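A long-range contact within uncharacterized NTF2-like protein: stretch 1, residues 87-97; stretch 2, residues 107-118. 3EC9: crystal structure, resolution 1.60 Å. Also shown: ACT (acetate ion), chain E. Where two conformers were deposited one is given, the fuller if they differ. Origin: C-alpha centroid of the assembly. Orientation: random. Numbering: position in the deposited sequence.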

# COMPACT_ATOMS: atom_id res chain seq x y z
N GLY B 87 6.55 14.82 5.97
CA GLY B 87 6.96 15.42 7.24
C GLY B 87 7.41 14.37 8.23
O GLY B 87 8.45 13.72 8.05
N ASP B 88 6.59 14.12 9.25
CA ASP B 88 6.90 13.07 10.20
C ASP B 88 6.57 11.70 9.66
O ASP B 88 7.04 10.69 10.19
CB ASP B 88 6.15 13.27 11.50
CG ASP B 88 6.61 14.52 12.25
OD1 ASP B 88 7.78 14.93 12.05
OD2 ASP B 88 5.78 15.08 13.00
N THR B 89 5.73 11.67 8.63
CA THR B 89 5.44 10.42 7.91
C THR B 89 6.19 10.44 6.59
O THR B 89 6.43 11.51 5.98
CB THR B 89 3.91 10.20 7.68
OG1 THR B 89 3.68 9.02 6.89
CG2 THR B 89 3.31 11.36 6.98
N VAL B 90 6.59 9.26 6.15
CA VAL B 90 7.34 9.11 4.90
C VAL B 90 6.73 7.88 4.22
O VAL B 90 6.46 6.91 4.93
CB VAL B 90 8.81 8.88 5.15
CG1 VAL B 90 9.62 8.77 3.81
CG2 VAL B 90 9.36 10.01 6.06
N ILE B 91 6.50 7.91 2.90
CA ILE B 91 5.91 6.76 2.21
C ILE B 91 6.86 6.30 1.10
O ILE B 91 7.12 7.04 0.14
CB ILE B 91 4.48 7.09 1.63
CG1 ILE B 91 3.56 7.55 2.77
CG2 ILE B 91 3.88 5.89 0.89
CD1 ILE B 91 3.64 9.05 3.15
N GLY B 92 7.33 5.06 1.22
CA GLY B 92 8.17 4.44 0.18
C GLY B 92 7.29 3.65 -0.77
O GLY B 92 6.26 3.09 -0.34
N VAL B 93 7.61 3.63 -2.06
CA VAL B 93 6.84 2.85 -3.03
C VAL B 93 7.86 2.15 -3.90
O VAL B 93 8.90 2.71 -4.25
CB VAL B 93 5.95 3.73 -3.89
CG1 VAL B 93 5.21 2.87 -4.95
CG2 VAL B 93 4.98 4.58 -3.04
N GLY B 94 7.59 0.90 -4.26
CA GLY B 94 8.47 0.21 -5.17
C GLY B 94 7.94 -1.16 -5.51
O GLY B 94 6.74 -1.39 -5.52
N ARG B 95 8.87 -2.08 -5.75
CA ARG B 95 8.58 -3.42 -6.21
C ARG B 95 9.31 -4.45 -5.36
O ARG B 95 10.50 -4.29 -5.06
CB ARG B 95 8.99 -3.54 -7.67
CG ARG B 95 8.03 -2.79 -8.58
CD ARG B 95 8.58 -2.55 -9.98
NE ARG B 95 9.69 -1.59 -9.94
N TYR B 96 8.61 -5.53 -5.05
CA TYR B 96 9.19 -6.72 -4.48
C TYR B 96 9.36 -7.75 -5.57
O TYR B 96 8.56 -7.81 -6.51
CB TYR B 96 8.27 -7.37 -3.46
CG TYR B 96 8.14 -6.71 -2.12
CD1 TYR B 96 9.26 -6.23 -1.41
CD2 TYR B 96 6.91 -6.67 -1.47
CE1 TYR B 96 9.11 -5.68 -0.12
CE2 TYR B 96 6.75 -6.13 -0.23
CZ TYR B 96 7.85 -5.61 0.45
OH TYR B 96 7.66 -5.10 1.72
N SER B 97 10.35 -8.61 -5.39
CA SER B 97 10.54 -9.78 -6.24
C SER B 97 11.27 -10.86 -5.42
O SER B 97 11.91 -10.55 -4.41
CB SER B 97 11.33 -9.45 -7.51
OG SER B 97 12.57 -8.86 -7.18
N PHE B 107 7.86 -14.28 -8.24
CA PHE B 107 6.81 -13.26 -8.36
C PHE B 107 7.52 -11.92 -8.45
O PHE B 107 8.70 -11.76 -8.06
CB PHE B 107 5.87 -13.22 -7.12
CG PHE B 107 6.49 -12.50 -5.93
CD1 PHE B 107 7.41 -13.16 -5.11
CD2 PHE B 107 6.19 -11.19 -5.65
CE1 PHE B 107 7.99 -12.51 -4.05
CE2 PHE B 107 6.77 -10.54 -4.58
CZ PHE B 107 7.68 -11.19 -3.79
N GLU B 108 6.76 -10.93 -8.92
CA GLU B 108 7.12 -9.54 -8.81
C GLU B 108 5.83 -8.78 -8.53
O GLU B 108 4.83 -9.02 -9.15
CB GLU B 108 7.80 -9.05 -10.09
CG GLU B 108 8.16 -7.58 -10.09
CD GLU B 108 8.97 -7.18 -11.26
OE1 GLU B 108 8.94 -7.89 -12.28
OE2 GLU B 108 9.67 -6.14 -11.15
N CYS B 109 5.86 -7.84 -7.62
CA CYS B 109 4.64 -7.03 -7.38
C CYS B 109 4.96 -5.66 -6.77
O CYS B 109 6.11 -5.38 -6.39
CB CYS B 109 3.66 -7.81 -6.49
SG CYS B 109 4.19 -7.92 -4.73
N ARG B 110 3.94 -4.83 -6.65
CA ARG B 110 4.08 -3.51 -6.06
C ARG B 110 3.94 -3.53 -4.56
O ARG B 110 3.33 -4.44 -3.96
CB ARG B 110 3.06 -2.56 -6.69
CG ARG B 110 3.26 -2.32 -8.21
CD ARG B 110 4.38 -1.41 -8.45
NE ARG B 110 4.00 -0.01 -8.25
CZ ARG B 110 4.87 0.99 -8.17
NH1 ARG B 110 6.17 0.76 -8.16
NH2 ARG B 110 4.44 2.24 -8.11
N VAL B 111 4.50 -2.50 -3.94
CA VAL B 111 4.42 -2.34 -2.50
C VAL B 111 4.53 -0.86 -2.15
O VAL B 111 5.28 -0.11 -2.79
CB VAL B 111 5.49 -3.17 -1.72
CG1 VAL B 111 6.90 -2.89 -2.21
CG2 VAL B 111 5.33 -2.92 -0.20
N ALA B 112 3.77 -0.44 -1.14
CA ALA B 112 3.97 0.82 -0.46
C ALA B 112 4.24 0.55 1.03
O ALA B 112 3.64 -0.39 1.64
CB ALA B 112 2.76 1.76 -0.62
N HIS B 113 5.14 1.35 1.61
CA HIS B 113 5.47 1.33 3.03
C HIS B 113 5.22 2.69 3.64
O HIS B 113 5.70 3.71 3.13
CB HIS B 113 6.94 1.05 3.26
CG HIS B 113 7.44 -0.20 2.62
ND1 HIS B 113 8.65 -0.27 1.98
CD2 HIS B 113 6.91 -1.45 2.60
CE1 HIS B 113 8.84 -1.51 1.55
NE2 HIS B 113 7.82 -2.25 1.94
N VAL B 114 4.43 2.70 4.70
CA VAL B 114 4.16 3.94 5.45
C VAL B 114 4.96 3.94 6.76
O VAL B 114 4.89 2.98 7.55
CB VAL B 114 2.64 4.12 5.76
CG1 VAL B 114 2.42 5.39 6.62
CG2 VAL B 114 1.83 4.15 4.45
N TRP B 115 5.78 4.97 6.93
CA TRP B 115 6.71 5.10 8.05
C TRP B 115 6.34 6.34 8.87
O TRP B 115 5.95 7.36 8.28
CB TRP B 115 8.12 5.37 7.54
CG TRP B 115 8.71 4.34 6.63
CD1 TRP B 115 8.57 4.26 5.27
CD2 TRP B 115 9.55 3.27 7.02
NE1 TRP B 115 9.30 3.20 4.78
CE2 TRP B 115 9.90 2.56 5.84
CE3 TRP B 115 10.06 2.83 8.24
CZ2 TRP B 115 10.74 1.44 5.86
CZ3 TRP B 115 10.89 1.73 8.25
CH2 TRP B 115 11.22 1.05 7.10
N ARG B 116 6.54 6.26 10.18
CA ARG B 116 6.41 7.43 11.07
C ARG B 116 7.68 7.52 11.93
O ARG B 116 8.12 6.52 12.49
CB ARG B 116 5.16 7.32 11.96
CG ARG B 116 4.93 8.55 12.86
CD ARG B 116 3.51 8.60 13.47
NE ARG B 116 3.24 7.48 14.39
CZ ARG B 116 2.47 6.42 14.12
NH1 ARG B 116 1.85 6.29 12.95
NH2 ARG B 116 2.31 5.49 15.05
N VAL B 117 8.25 8.73 12.01
CA VAL B 117 9.43 9.02 12.82
C VAL B 117 8.99 10.02 13.89
O VAL B 117 8.23 10.98 13.63
CB VAL B 117 10.56 9.57 11.93
CG1 VAL B 117 11.81 10.00 12.75
CG2 VAL B 117 10.95 8.52 10.90
N ASP B 118 9.47 9.80 15.11
CA ASP B 118 9.30 10.73 16.22
C ASP B 118 10.67 10.87 16.94
O ASP B 118 11.33 9.89 17.27
CB ASP B 118 8.24 10.18 17.19
CG ASP B 118 7.91 11.15 18.34
OD1 ASP B 118 8.19 12.36 18.24
OD2 ASP B 118 7.33 10.67 19.34
C ACT E . 9.34 -5.93 4.39
O ACT E . 9.66 -5.64 3.21
OXT ACT E . 8.20 -5.60 4.80
CH3 ACT E . 10.34 -6.58 5.30
O HOH W 1 9.50 13.46 13.43

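The two stretches are neighbouring antiparallel β-strands, joined by a regular backbone ladder and, on one face, by a chain of side-chain contacts centred on Tyr 96. Their N-to-C directions differ by 147°, and the contact buries 1059 Å² summed over both sides. Paired hydrogen bonds recur at alternate residues: Val 90 N to Trp 115 O and Trp 115 N to Val 90 O are both 2.9 Å, and the pattern repeats at Gly 92–His 113, Gly 94–Val 111 and Tyr 96–Cys 109. Beyond the Val 90–Trp 115 pair, at the start of stretch 1, Val 117 N donates to Asp 88 O (2.9 Å, 170°), and a water donates to Asp 88 OD1 and Val 117 O.

Tyr 96 is covered most by the opposing strand, 127 Å². Val 111 CG1 sits 3.7 Å from the centroid of the Tyr 96 ring, 8° off its normal, so the methyl packs squarely on the face. The phenol slants back toward the Gly 92 end of the ladder, where His 113 of the other strand meets it: His 113 NE2 donates to Tyr 96 OH (2.9 Å, 172°); that hydroxyl donates to acetate O at 2.6 Å. Gly 92 and Gly 94 add no side chains to this face.

On the other face, Val 93 CG2 meets Ala 112 CB at 4.3 Å, while Val 93 CG1 lies over the Arg 110 guanidinium, 3.3 Å from Arg 110 NH2.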